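Long-range contacts in metallo-beta-lactamase 1 (Acinetobacter baumannii, PDB 5MMD), which probably hydrolyses beta-lactam antibiotics to substituted beta-amino acids with zinc as its cofactor: residues 15-20 against 35-40; 45-50 against 69-74; 128-133 against 149-154. All blocks are in the same frame, centred on the assembly; numbering follows the deposited sequence.

Contact 1: 15-20 against 35-40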
ATOM      1  N   ASN A  15      14.885  11.135   0.368  1.00 22.48           N
ATOM      2  CA  ASN A  15      14.638  12.420  -0.280  1.00 21.93           C
ATOM      3  C   ASN A  15      13.363  12.312  -1.113  1.00 20.01           C
ATOM      4  O   ASN A  15      13.244  11.461  -2.000  1.00 19.78           O
ATOM      5  CB  ASN A  15      15.831  12.851  -1.158  1.00 24.50           C
ATOM      6  CG  ASN A  15      17.079  13.238  -0.344  1.00 27.12           C
ATOM      7  OD1 ASN A  15      16.991  13.655   0.812  1.00 26.77           O
ATOM      8  ND2 ASN A  15      18.235  13.114  -0.961  1.00 29.32           N
ATOM      9  N   GLY A  16      12.391  13.161  -0.809  1.00 18.92           N
ATOM     10  CA  GLY A  16      11.112  13.139  -1.501  1.00 17.36           C
ATOM     11  C   GLY A  16      10.279  11.888  -1.342  1.00 16.12           C
ATOM     12  O   GLY A  16       9.427  11.601  -2.181  1.00 15.17           O
ATOM     13  N   VAL A  17      10.475  11.165  -0.246  1.00 16.14           N
ATOM     14  CA  VAL A  17       9.644  10.022   0.029  1.00 14.03           C
ATOM     15  C   VAL A  17       9.269  10.078   1.485  1.00 13.93           C
ATOM     16  O   VAL A  17      10.143  10.094   2.348  1.00 14.93           O
ATOM     17  CB  VAL A  17      10.339   8.708  -0.281  1.00 14.90           C
ATOM     18  CG1 VAL A  17       9.391   7.566  -0.004  1.00 14.23           C
ATOM     19  CG2 VAL A  17      10.830   8.694  -1.698  1.00 15.54           C
ATOM     20  N   PHE A  18       7.968  10.132   1.726  1.00 12.66           N
ATOM     21  CA  PHE A  18       7.408  10.293   3.067  1.00 14.32           C
ATOM     22  C   PHE A  18       6.510   9.137   3.452  1.00 13.47           C
ATOM     23  O   PHE A  18       5.639   8.761   2.676  1.00 13.29           O
ATOM     24  CB  PHE A  18       6.607  11.584   3.138  1.00 14.11           C
ATOM     25  CG  PHE A  18       7.420  12.795   2.805  1.00 15.14           C
ATOM     26  CD1 PHE A  18       7.482  13.247   1.485  1.00 15.74           C
ATOM     27  CD2 PHE A  18       8.153  13.449   3.787  1.00 16.21           C
ATOM     28  CE1 PHE A  18       8.248  14.373   1.156  1.00 16.50           C
ATOM     29  CE2 PHE A  18       8.926  14.597   3.471  1.00 17.65           C
ATOM     30  CZ  PHE A  18       8.976  15.049   2.155  1.00 18.51           C
ATOM     31  N   LEU A  19       6.722   8.567   4.637  1.00 13.87           N
ATOM     32  CA  LEU A  19       5.823   7.542   5.167  1.00 13.02           C
ATOM     33  C   LEU A  19       4.690   8.213   5.931  1.00 12.39           C
ATOM     34  O   LEU A  19       4.936   9.042   6.820  1.00 13.44           O
ATOM     35  CB  LEU A  19       6.588   6.600   6.076  1.00 15.29           C
ATOM     36  CG  LEU A  19       5.828   5.564   6.900  1.00 15.94           C
ATOM     37  CD1 LEU A  19       5.544   4.363   6.093  1.00 15.05           C
ATOM     38  CD2 LEU A  19       6.647   5.174   8.100  1.00 18.18           C
ATOM     39  N   HIS A  20       3.445   7.867   5.612  1.00 12.45           N
ATOM     40  CA  HIS A  20       2.333   8.389   6.387  1.00 12.38           C
ATOM     41  C   HIS A  20       1.706   7.219   7.182  1.00 12.04           C
ATOM     42  O   HIS A  20       1.651   6.072   6.715  1.00 11.49           O
ATOM     43  CB  HIS A  20       1.324   9.132   5.501  1.00 11.57           C
ATOM     44  CG  HIS A  20       0.595   8.280   4.497  1.00 10.70           C
ATOM     45  ND1 HIS A  20      -0.559   7.582   4.806  1.00 10.88           N
ATOM     46  CD2 HIS A  20       0.803   8.088   3.172  1.00  9.92           C
ATOM     47  CE1 HIS A  20      -0.978   6.930   3.741  1.00 10.86           C
ATOM     48  NE2 HIS A  20      -0.193   7.259   2.716  1.00 10.86           N
ATOM     49  N   ASN A  35       0.316   2.006   7.120  1.00  8.96           N
ATOM     50  CA  ASN A  35       1.305   2.809   6.393  1.00  9.38           C
ATOM     51  C   ASN A  35       0.863   3.135   4.969  1.00 10.14           C
ATOM     52  O   ASN A  35       0.168   2.353   4.340  1.00  7.99           O
ATOM     53  CB  ASN A  35       2.646   2.090   6.276  1.00 10.62           C
ATOM     54  CG  ASN A  35       3.265   1.768   7.619  1.00 10.88           C
ATOM     55  OD1 ASN A  35       3.115   2.501   8.587  1.00 11.93           O
ATOM     56  ND2 ASN A  35       3.964   0.645   7.676  1.00 12.40           N
ATOM     57  N   GLY A  36       1.320   4.267   4.469  1.00 10.21           N
ATOM     58  CA  GLY A  36       1.285   4.525   3.029  1.00  9.24           C
ATOM     59  C   GLY A  36       2.469   5.435   2.719  1.00  8.60           C
ATOM     60  O   GLY A  36       3.252   5.718   3.632  1.00  9.70           O
ATOM     61  N   LEU A  37       2.633   5.855   1.464  1.00  9.94           N
ATOM     62  CA  LEU A  37       3.703   6.803   1.137  1.00 11.16           C
ATOM     63  C   LEU A  37       3.171   8.043   0.454  1.00 11.43           C
ATOM     64  O   LEU A  37       2.114   8.048  -0.167  1.00 11.54           O
ATOM     65  CB  LEU A  37       4.772   6.164   0.243  1.00 11.61           C
ATOM     66  CG  LEU A  37       5.541   4.930   0.750  1.00 10.79           C
ATOM     67  CD1 LEU A  37       6.467   4.340  -0.301  1.00 12.55           C
ATOM     68  CD2 LEU A  37       6.359   5.255   2.011  1.00 12.26           C
ATOM     69  N   VAL A  38       3.964   9.098   0.534  1.00 12.29           N
ATOM     70  CA  VAL A  38       3.825  10.206  -0.376  1.00 13.43           C
ATOM     71  C   VAL A  38       5.170  10.272  -1.119  1.00 13.46           C
ATOM     72  O   VAL A  38       6.253  10.361  -0.509  1.00 13.79           O
ATOM     73  CB  VAL A  38       3.500  11.546   0.341  1.00 13.96           C
ATOM     74  CG1 VAL A  38       3.306  12.672  -0.679  1.00 14.71           C
ATOM     75  CG2 VAL A  38       2.307  11.411   1.219  1.00 13.60           C
ATOM     76  N   VAL A  39       5.097  10.217  -2.443  1.00 13.64           N
ATOM     77  CA  VAL A  39       6.283  10.245  -3.282  1.00 14.81           C
ATOM     78  C   VAL A  39       6.298  11.493  -4.175  1.00 15.56           C
ATOM     79  O   VAL A  39       5.320  11.816  -4.847  1.00 15.78           O
ATOM     80  CB  VAL A  39       6.346   9.001  -4.150  1.00 14.99           C
ATOM     81  CG1 VAL A  39       7.570   9.026  -5.030  1.00 17.18           C
ATOM     82  CG2 VAL A  39       6.274   7.748  -3.300  1.00 13.25           C
ATOM     83  N   ILE A  40       7.432  12.168  -4.186  1.00 16.49           N
ATOM     84  CA  ILE A  40       7.603  13.392  -4.942  1.00 16.71           C
ATOM     85  C   ILE A  40       8.532  13.242  -6.124  1.00 17.92           C
ATOM     86  O   ILE A  40       9.630  12.702  -6.001  1.00 18.44           O
ATOM     87  CB  ILE A  40       8.185  14.502  -4.077  1.00 17.04           C
ATOM     88  CG1 ILE A  40       7.537  14.539  -2.710  1.00 15.70           C
ATOM     89  CG2 ILE A  40       8.119  15.869  -4.821  1.00 18.17           C
ATOM     90  CD1 ILE A  40       6.122  14.815  -2.711  1.00 15.81           C
TER
HETATM   91  O   HOH W   1      10.827  10.482  -4.601  1.00 17.00           O

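Contact 2: 45-50 against 69-74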
ATOM      1  N   ALA A  45       3.279  15.415  -6.135  1.00 16.65           N
ATOM      2  CA  ALA A  45       3.141  14.401  -5.072  1.00 15.64           C
ATOM      3  C   ALA A  45       2.153  13.300  -5.440  1.00 16.66           C
ATOM      4  O   ALA A  45       1.037  13.588  -5.915  1.00 17.79           O
ATOM      5  CB  ALA A  45       2.700  15.037  -3.784  1.00 14.99           C
ATOM      6  N   PHE A  46       2.558  12.052  -5.248  1.00 15.07           N
ATOM      7  CA  PHE A  46       1.651  10.942  -5.518  1.00 14.25           C
ATOM      8  C   PHE A  46       1.443  10.188  -4.217  1.00 12.94           C
ATOM      9  O   PHE A  46       2.415   9.886  -3.515  1.00 13.00           O
ATOM     10  CB  PHE A  46       2.200  10.018  -6.595  1.00 14.15           C
ATOM     11  CG  PHE A  46       1.116   9.308  -7.354  1.00 14.98           C
ATOM     12  CD1 PHE A  46       0.545   8.182  -6.849  1.00 14.63           C
ATOM     13  CD2 PHE A  46       0.647   9.811  -8.548  1.00 17.35           C
ATOM     14  CE1 PHE A  46      -0.488   7.520  -7.545  1.00 15.61           C
ATOM     15  CE2 PHE A  46      -0.374   9.159  -9.245  1.00 17.45           C
ATOM     16  CZ  PHE A  46      -0.939   8.022  -8.711  1.00 15.83           C
ATOM     17  N   ILE A  47       0.186   9.948  -3.858  1.00 12.11           N
ATOM     18  CA  ILE A  47      -0.131   9.157  -2.655  1.00 11.24           C
ATOM     19  C   ILE A  47      -0.225   7.674  -2.956  1.00 11.61           C
ATOM     20  O   ILE A  47      -0.990   7.253  -3.843  1.00 11.98           O
ATOM     21  CB  ILE A  47      -1.432   9.590  -2.043  1.00 11.60           C
ATOM     22  CG1 ILE A  47      -1.327  11.019  -1.595  1.00 12.45           C
ATOM     23  CG2 ILE A  47      -1.778   8.723  -0.819  1.00  9.89           C
ATOM     24  CD1 ILE A  47      -2.663  11.702  -1.421  1.00 12.94           C
ATOM     25  N   ILE A  48       0.577   6.888  -2.257  1.00 10.37           N
ATOM     26  CA  ILE A  48       0.460   5.428  -2.279  1.00 10.65           C
ATOM     27  C   ILE A  48      -0.274   4.956  -1.004  1.00  9.58           C
ATOM     28  O   ILE A  48       0.297   4.928   0.087  1.00  9.79           O
ATOM     29  CB  ILE A  48       1.815   4.735  -2.387  1.00 11.04           C
ATOM     30  CG1 ILE A  48       2.561   5.213  -3.643  1.00 12.61           C
ATOM     31  CG2 ILE A  48       1.625   3.209  -2.381  1.00 10.50           C
ATOM     32  CD1 ILE A  48       4.002   4.600  -3.794  1.00 12.83           C
ATOM     33  N   ASP A  49      -1.539   4.609  -1.233  1.00 10.07           N
ATOM     34  CA  ASP A  49      -2.563   4.184  -0.246  1.00 10.39           C
ATOM     35  C   ASP A  49      -3.062   5.355   0.572  1.00 10.78           C
ATOM     36  O   ASP A  49      -2.278   6.191   1.028  1.00 10.65           O
ATOM     37  CB  ASP A  49      -2.037   3.056   0.634  1.00 10.13           C
ATOM     38  CG  ASP A  49      -2.068   1.743  -0.091  1.00 11.12           C
ATOM     39  OD1 ASP A  49      -2.769   1.702  -1.112  1.00 11.82           O
ATOM     40  OD2 ASP A  49      -1.387   0.785   0.309  1.00 12.22           O
ATOM     41  N   THR A  50      -4.389   5.470   0.684  1.00  9.60           N
ATOM     42  CA  THR A  50      -4.933   6.523   1.496  1.00 10.67           C
ATOM     43  C   THR A  50      -4.738   6.183   2.972  1.00 10.06           C
ATOM     44  O   THR A  50      -4.496   5.044   3.336  1.00 10.06           O
ATOM     45  CB  THR A  50      -6.441   6.763   1.255  1.00 12.21           C
ATOM     46  OG1 THR A  50      -7.197   5.715   1.905  1.00 11.99           O
ATOM     47  CG2 THR A  50      -6.788   6.803  -0.227  1.00 12.83           C
ATOM     48  N   TYR A  69       3.676  21.286  -2.544  1.00 20.98           N
ATOM     49  CA  TYR A  69       3.699  20.276  -3.599  1.00 21.14           C
ATOM     50  C   TYR A  69       2.389  20.318  -4.391  1.00 21.69           C
ATOM     51  O   TYR A  69       1.338  20.686  -3.860  1.00 21.73           O
ATOM     52  CB  TYR A  69       3.887  18.887  -3.029  1.00 18.87           C
ATOM     53  CG  TYR A  69       5.241  18.593  -2.407  1.00 17.91           C
ATOM     54  CD1 TYR A  69       6.431  18.905  -3.064  1.00 19.20           C
ATOM     55  CD2 TYR A  69       5.323  17.961  -1.154  1.00 16.97           C
ATOM     56  CE1 TYR A  69       7.659  18.633  -2.480  1.00 18.68           C
ATOM     57  CE2 TYR A  69       6.539  17.680  -0.571  1.00 17.53           C
ATOM     58  CZ  TYR A  69       7.706  18.017  -1.239  1.00 18.27           C
ATOM     59  OH  TYR A  69       8.924  17.726  -0.689  1.00 18.07           O
ATOM     60  N   GLU A  70       2.462  19.904  -5.646  1.00 22.57           N
ATOM     61  CA  GLU A  70       1.276  19.722  -6.483  1.00 23.75           C
ATOM     62  C   GLU A  70       0.750  18.290  -6.297  1.00 22.91           C
ATOM     63  O   GLU A  70       1.492  17.328  -6.406  1.00 23.41           O
ATOM     64  CB  GLU A  70       1.646  20.024  -7.944  1.00 27.50           C
ATOM     65  CG  GLU A  70       0.502  19.928  -8.917  1.00 29.47           C
ATOM     66  CD  GLU A  70       0.844  20.439 -10.307  1.00 32.69           C
ATOM     67  OE1 GLU A  70       1.993  20.886 -10.566  1.00 34.73           O
ATOM     68  OE2 GLU A  70      -0.070  20.421 -11.155  1.00 34.92           O
ATOM     69  N   LEU A  71      -0.516  18.127  -5.961  1.00 21.20           N
ATOM     70  CA  LEU A  71      -1.016  16.751  -5.770  1.00 20.17           C
ATOM     71  C   LEU A  71      -1.443  16.180  -7.096  1.00 19.03           C
ATOM     72  O   LEU A  71      -2.278  16.752  -7.759  1.00 20.79           O
ATOM     73  CB  LEU A  71      -2.172  16.718  -4.783  1.00 19.35           C
ATOM     74  CG  LEU A  71      -2.756  15.344  -4.475  1.00 19.32           C
ATOM     75  CD1 LEU A  71      -1.682  14.281  -4.150  1.00 17.85           C
ATOM     76  CD2 LEU A  71      -3.700  15.507  -3.300  1.00 18.98           C
ATOM     77  N   ALA A  72      -0.877  15.038  -7.458  1.00 17.25           N
ATOM     78  CA  ALA A  72      -1.101  14.425  -8.756  1.00 18.93           C
ATOM     79  C   ALA A  72      -2.169  13.317  -8.726  1.00 18.63           C
ATOM     80  O   ALA A  72      -2.873  13.099  -9.705  1.00 21.06           O
ATOM     81  CB  ALA A  72       0.193  13.869  -9.275  1.00 19.07           C
ATOM     82  N   GLY A  73      -2.305  12.637  -7.598  1.00 17.84           N
ATOM     83  CA  GLY A  73      -3.218  11.506  -7.497  1.00 16.70           C
ATOM     84  C   GLY A  73      -2.895  10.509  -6.387  1.00 15.38           C
ATOM     85  O   GLY A  73      -1.936  10.659  -5.633  1.00 13.79           O
ATOM     86  N   SER A  74      -3.703   9.467  -6.313  1.00 15.87           N
ATOM     87  CA  SER A  74      -3.477   8.392  -5.347  1.00 13.71           C
ATOM     88  C   SER A  74      -3.681   7.044  -6.019  1.00 13.58           C
ATOM     89  O   SER A  74      -4.491   6.916  -6.952  1.00 16.63           O
ATOM     90  CB  SER A  74      -4.415   8.532  -4.141  1.00 14.51           C
ATOM     91  OG  SER A  74      -5.731   8.188  -4.514  1.00 18.24           O
TER

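Contact 3: 128-133 against 149-154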
ATOM      1  N   ASP A 128       4.747   9.472 -14.962  1.00 23.37           N
ATOM      2  CA  ASP A 128       5.834   9.405 -15.965  1.00 24.93           C
ATOM      3  C   ASP A 128       6.863   8.344 -15.614  1.00 24.38           C
ATOM      4  O   ASP A 128       8.094   8.529 -15.814  1.00 25.15           O
ATOM      5  CB  ASP A 128       6.534  10.736 -16.111  1.00 26.33           C
ATOM      6  CG  ASP A 128       5.605  11.840 -16.534  1.00 27.48           C
ATOM      7  OD1 ASP A 128       4.596  11.572 -17.204  1.00 27.95           O
ATOM      8  OD2 ASP A 128       5.911  13.007 -16.228  1.00 28.41           O
ATOM      9  N   GLY A 129       6.350   7.234 -15.099  1.00 22.68           N
ATOM     10  CA  GLY A 129       7.152   6.056 -14.852  1.00 22.14           C
ATOM     11  C   GLY A 129       7.935   6.161 -13.551  1.00 20.99           C
ATOM     12  O   GLY A 129       8.697   5.269 -13.208  1.00 20.86           O
ATOM     13  N   PHE A 130       7.717   7.231 -12.801  1.00 20.65           N
ATOM     14  CA  PHE A 130       8.383   7.359 -11.490  1.00 19.83           C
ATOM     15  C   PHE A 130       7.902   6.264 -10.538  1.00 18.68           C
ATOM     16  O   PHE A 130       8.670   5.827  -9.670  1.00 19.04           O
ATOM     17  CB  PHE A 130       8.144   8.746 -10.887  1.00 19.77           C
ATOM     18  CG  PHE A 130       9.204   9.173  -9.897  1.00 20.55           C
ATOM     19  CD1 PHE A 130       8.965   9.106  -8.535  1.00 19.29           C
ATOM     20  CD2 PHE A 130      10.435   9.636 -10.331  1.00 22.28           C
ATOM     21  CE1 PHE A 130       9.922   9.493  -7.622  1.00 19.52           C
ATOM     22  CE2 PHE A 130      11.400  10.046  -9.412  1.00 22.81           C
ATOM     23  CZ  PHE A 130      11.145   9.954  -8.058  1.00 21.23           C
ATOM     24  N   LEU A 131       6.653   5.818 -10.692  1.00 18.36           N
ATOM     25  CA  LEU A 131       6.132   4.674  -9.927  1.00 16.91           C
ATOM     26  C   LEU A 131       5.842   3.508 -10.866  1.00 17.31           C
ATOM     27  O   LEU A 131       5.219   3.689 -11.927  1.00 19.41           O
ATOM     28  CB  LEU A 131       4.863   5.044  -9.160  1.00 17.34           C
ATOM     29  CG  LEU A 131       4.951   6.272  -8.259  1.00 19.48           C
ATOM     30  CD1 LEU A 131       3.555   6.568  -7.673  1.00 20.41           C
ATOM     31  CD2 LEU A 131       5.980   6.054  -7.120  1.00 18.88           C
ATOM     32  N   GLU A 132       6.306   2.319 -10.505  1.00 15.77           N
ATOM     33  CA  GLU A 132       5.986   1.134 -11.265  1.00 16.06           C
ATOM     34  C   GLU A 132       5.164   0.263 -10.331  1.00 14.81           C
ATOM     35  O   GLU A 132       5.543   0.020  -9.154  1.00 15.33           O
ATOM     36  CB  GLU A 132       7.222   0.413 -11.763  1.00 17.52           C
ATOM     37  CG  GLU A 132       8.150   1.318 -12.583  1.00 18.61           C
ATOM     38  CD  GLU A 132       9.374   0.589 -13.137  1.00 20.44           C
ATOM     39  OE1 GLU A 132       9.733  -0.506 -12.642  1.00 19.84           O
ATOM     40  OE2 GLU A 132       9.940   1.088 -14.121  1.00 21.65           O
ATOM     41  N   VAL A 133       4.027  -0.168 -10.855  1.00 15.07           N
ATOM     42  CA  VAL A 133       3.070  -0.999 -10.116  1.00 13.90           C
ATOM     43  C   VAL A 133       3.157  -2.420 -10.629  1.00 14.47           C
ATOM     44  O   VAL A 133       3.301  -2.648 -11.822  1.00 17.29           O
ATOM     45  CB  VAL A 133       1.657  -0.460 -10.245  1.00 14.56           C
ATOM     46  CG1 VAL A 133       0.654  -1.259  -9.356  1.00 13.59           C
ATOM     47  CG2 VAL A 133       1.626   0.992  -9.895  1.00 14.19           C
ATOM     48  N   ILE A 149       9.639   2.174  -6.651  1.00 14.73           N
ATOM     49  CA  ILE A 149      10.185   3.466  -7.003  1.00 16.52           C
ATOM     50  C   ILE A 149      11.604   3.240  -7.535  1.00 17.03           C
ATOM     51  O   ILE A 149      12.548   3.145  -6.753  1.00 17.40           O
ATOM     52  CB  ILE A 149      10.225   4.409  -5.813  1.00 16.42           C
ATOM     53  CG1 ILE A 149       8.932   4.278  -5.003  1.00 16.10           C
ATOM     54  CG2 ILE A 149      10.480   5.855  -6.295  1.00 16.99           C
ATOM     55  CD1 ILE A 149       8.886   5.187  -3.816  1.00 17.82           C
ATOM     56  N   PRO A 150      11.749   3.146  -8.859  1.00 19.40           N
ATOM     57  CA  PRO A 150      13.027   2.633  -9.374  1.00 19.69           C
ATOM     58  C   PRO A 150      14.189   3.577  -9.068  1.00 21.21           C
ATOM     59  O   PRO A 150      15.341   3.173  -8.846  1.00 22.04           O
ATOM     60  CB  PRO A 150      12.763   2.493 -10.884  1.00 21.50           C
ATOM     61  CG  PRO A 150      11.506   3.226 -11.168  1.00 19.98           C
ATOM     62  CD  PRO A 150      10.733   3.301  -9.915  1.00 18.16           C
ATOM     63  N   SER A 151      13.875   4.857  -9.003  1.00 21.59           N
ATOM     64  CA  SER A 151      14.929   5.817  -8.839  1.00 23.12           C
ATOM     65  C   SER A 151      15.587   5.726  -7.457  1.00 23.11           C
ATOM     66  O   SER A 151      16.796   5.963  -7.353  1.00 25.64           O
ATOM     67  CB  SER A 151      14.402   7.219  -9.077  1.00 23.24           C
ATOM     68  OG  SER A 151      13.321   7.444  -8.213  1.00 21.10           O
ATOM     69  N   SER A 152      14.826   5.393  -6.415  1.00 22.16           N
ATOM     70  CA  SER A 152      15.406   5.234  -5.084  1.00 21.28           C
ATOM     71  C   SER A 152      15.428   3.773  -4.607  1.00 19.94           C
ATOM     72  O   SER A 152      15.835   3.505  -3.482  1.00 20.77           O
ATOM     73  CB  SER A 152      14.664   6.115  -4.067  1.00 20.57           C
ATOM     74  OG  SER A 152      13.264   6.022  -4.273  1.00 20.19           O
ATOM     75  N   LYS A 153      15.039   2.842  -5.472  1.00 19.39           N
ATOM     76  CA  LYS A 153      14.985   1.406  -5.149  1.00 18.88           C
ATOM     77  C   LYS A 153      14.212   1.126  -3.834  1.00 17.90           C
ATOM     78  O   LYS A 153      14.610   0.300  -3.002  1.00 17.38           O
ATOM     79  CB  LYS A 153      16.410   0.833  -5.117  1.00 20.66           C
ATOM     80  CG  LYS A 153      17.095   0.886  -6.484  1.00 22.84           C
ATOM     81  CD  LYS A 153      18.226  -0.128  -6.623  0.76 24.12           C
ATOM     82  CE  LYS A 153      18.978   0.020  -7.949  1.00 27.28           C
ATOM     83  NZ  LYS A 153      18.087   0.034  -9.128  0.39 25.73           N
ATOM     84  N   ILE A 154      13.074   1.817  -3.696  1.00 16.09           N
ATOM     85  CA  ILE A 154      12.154   1.647  -2.575  1.00 15.21           C
ATOM     86  C   ILE A 154      10.966   0.821  -3.060  1.00 14.59           C
ATOM     87  O   ILE A 154      10.351   1.132  -4.099  1.00 13.69           O
ATOM     88  CB  ILE A 154      11.690   3.023  -2.005  1.00 15.46           C
ATOM     89  CG1 ILE A 154      12.905   3.734  -1.374  1.00 16.84           C
ATOM     90  CG2 ILE A 154      10.530   2.844  -1.006  1.00 14.79           C
ATOM     91  CD1 ILE A 154      12.725   5.219  -1.006  1.00 17.62           C
TER
HETATM   92  O   HOH W   2      11.481   6.509  -9.644  1.00 12.12           O

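Contact 1: 15-20 against 35-40
Phe18 and Val38 pair across the antiparallel beta hairpin of strands 17-26 and 32-41 in the metallo-beta-lactamase fold, with CB atoms 4.2 Å apart. Phe18 CE1 meets Ile40 CG1 at 3.9 Å, at the ring edge, in plane. Trp63 adds an edge-to-face partner, and Leu60 and Ile64 of helix 54-66 pack on Val38, whose branched apolar side chain suits a place between sheet and helix. Leu37 CD2 serves the other sheet face, 4.3 Å from both Val17 CG1 and Leu19 CD1. With CG between its backbone N and carbonyl carbon (chi1 66°), the His20 ring lies on Gly36, whose CA is 3.5 Å from the centroid in a CH-pi contact, offset toward the rim; a CB there would run into NE2, so glycine fits. NE2 also makes a weak hydrogen bond to Asp49 O. Reciprocal backbone bonds join Phe18 to Val38 and His20 to Gly36, His20 N approaching Gly36 O from 45° above the carbonyl plane. Asn35, its side chain about 6 Å from that of the zinc ligand His201, has OD1 held by Lys21 NZ and ND2 by Pro199 O and Gly202 O. Gly16 O accepts Ile40 N at 2.9 Å and a water that also donates to Ile40 O.

Contact 2: 45-50 against 69-74
Ala45 is bonded through both backbone polar groups to segment 69-74. Its N donates to Glu70 O at 2.6 Å, nearly along the C=O axis, and its O accepts Ala72 N at 2.9 Å, so that the two bonds straddle Leu71 as parallel strands require. Ile47 N donates to Gly73 O at 2.9 Å, and Ile47 is also backbone-bonded to Ile75, so Gly73 and Ile75 flank Ser74; the contact of Ser74 CA with Ile47 O, at 3.1 Å, is an extra of CA-H...O type. The NH groups of Phe46 and Ile48 are used the other way, on the carbonyls of Val39 and Leu37. This is the parallel pair of a beta-alpha-beta crossover, with helix 54-66 connecting strands 44-48 and 70-75. The helix covers the face bearing Ala45 and Leu71 through Ile64 and Val61. There Leu71 CD1 meets Ile47 CD1 at 3.9 Å, and the small Ala45 admits Tyr69, CB to CB at 4.1 Å. On the other face, with CG anti to the backbone N (chi1 -152°), the Phe46 ring lies under the Gly73-Ser74 peptide, Gly73 O 3.6 Å above its centre. At phi 157° and psi near 180°, a CB on Gly73 would jam against Ala72 O and sit tight on Phe46 CE2. Past the strand, Asp49 OD2 is hydrogen-bonded to Tyr156 OH and Thr77 OG1, and Thr50 OG1 to Gly86 N.

Contact 3: 128-133 against 149-154
Ile149 carries the apolar part of this contact, presenting a different branch to each of two neighbours. Its CG2 methyl, anti to the backbone N, meets Phe130 CE1 at 3.9 Å, the two side chains crossing at a slant. Its CG1 lies 4.0 Å from Leu131 CD2, and here the side chains run side by side and point the same way. All three residues also rest on Val39 of strand 32-41, so branched aliphatic and aromatic groups suit a place between layers. Nearer the surface, the carboxylate end of the extended Glu132, with CG behind it, lies across the proline ring, CD 3.9 Å from Pro150 CG. Pro150 CD in turn meets Phe130 O at 3.3 Å, the same carbonyl that a water binds.

The polar part runs through that water. It donates to Phe130 O at 2.9 Å and is also hydrogen-bonded to Ser151 OG, tying the two segments together where no direct hydrogen bond joins them. It stands over the centre of the Phe130 ring, 3.3 Å above its plane. The short side chain of the exposed Ser151, with OG between backbone N and carbonyl carbon (chi1 56°), brings OG close to both water and ring, 3.3 Å from Phe130 CZ.

The backbone of each segment departs from regular strand. Phe130 and Leu131 form a classic beta bulge against strand 123-126. In 149-154 the chain turns back, Ile149 N donating to Ile154 O at 2.8 Å, and Lys153, with a positive phi of 51°, opens a G1 beta bulge: the tight connection of a beta hairpin between strands 146-149 and 154-158.

In the fold
Contacts 1 and 2 belong to the same seven-stranded sheet and adjoin through strands 32-41 and 44-48, whose backbones are hydrogen-bonded to each other. Contact 3 belongs to the second sheet, between a strand and a hairpin turn, and the two sheets meet where Val39 of contact 1, and Phe46 and Ile48 of contact 2, pack on contact 3, the latter two on Leu131; Phe46 CD1 comes within 3.5 Å of Leu131 CD1. Contact 1 is the buried one and is built on antiparallel ladder bonds; contact 2, parallel and partly buried, closes a crossover under helix 54-66. Contact 3, also partly buried, depends on side chains and a bridging water. Contact 1 approaches the zinc site at its Asn35 end, whereas contacts 2 and 3 lie away from it.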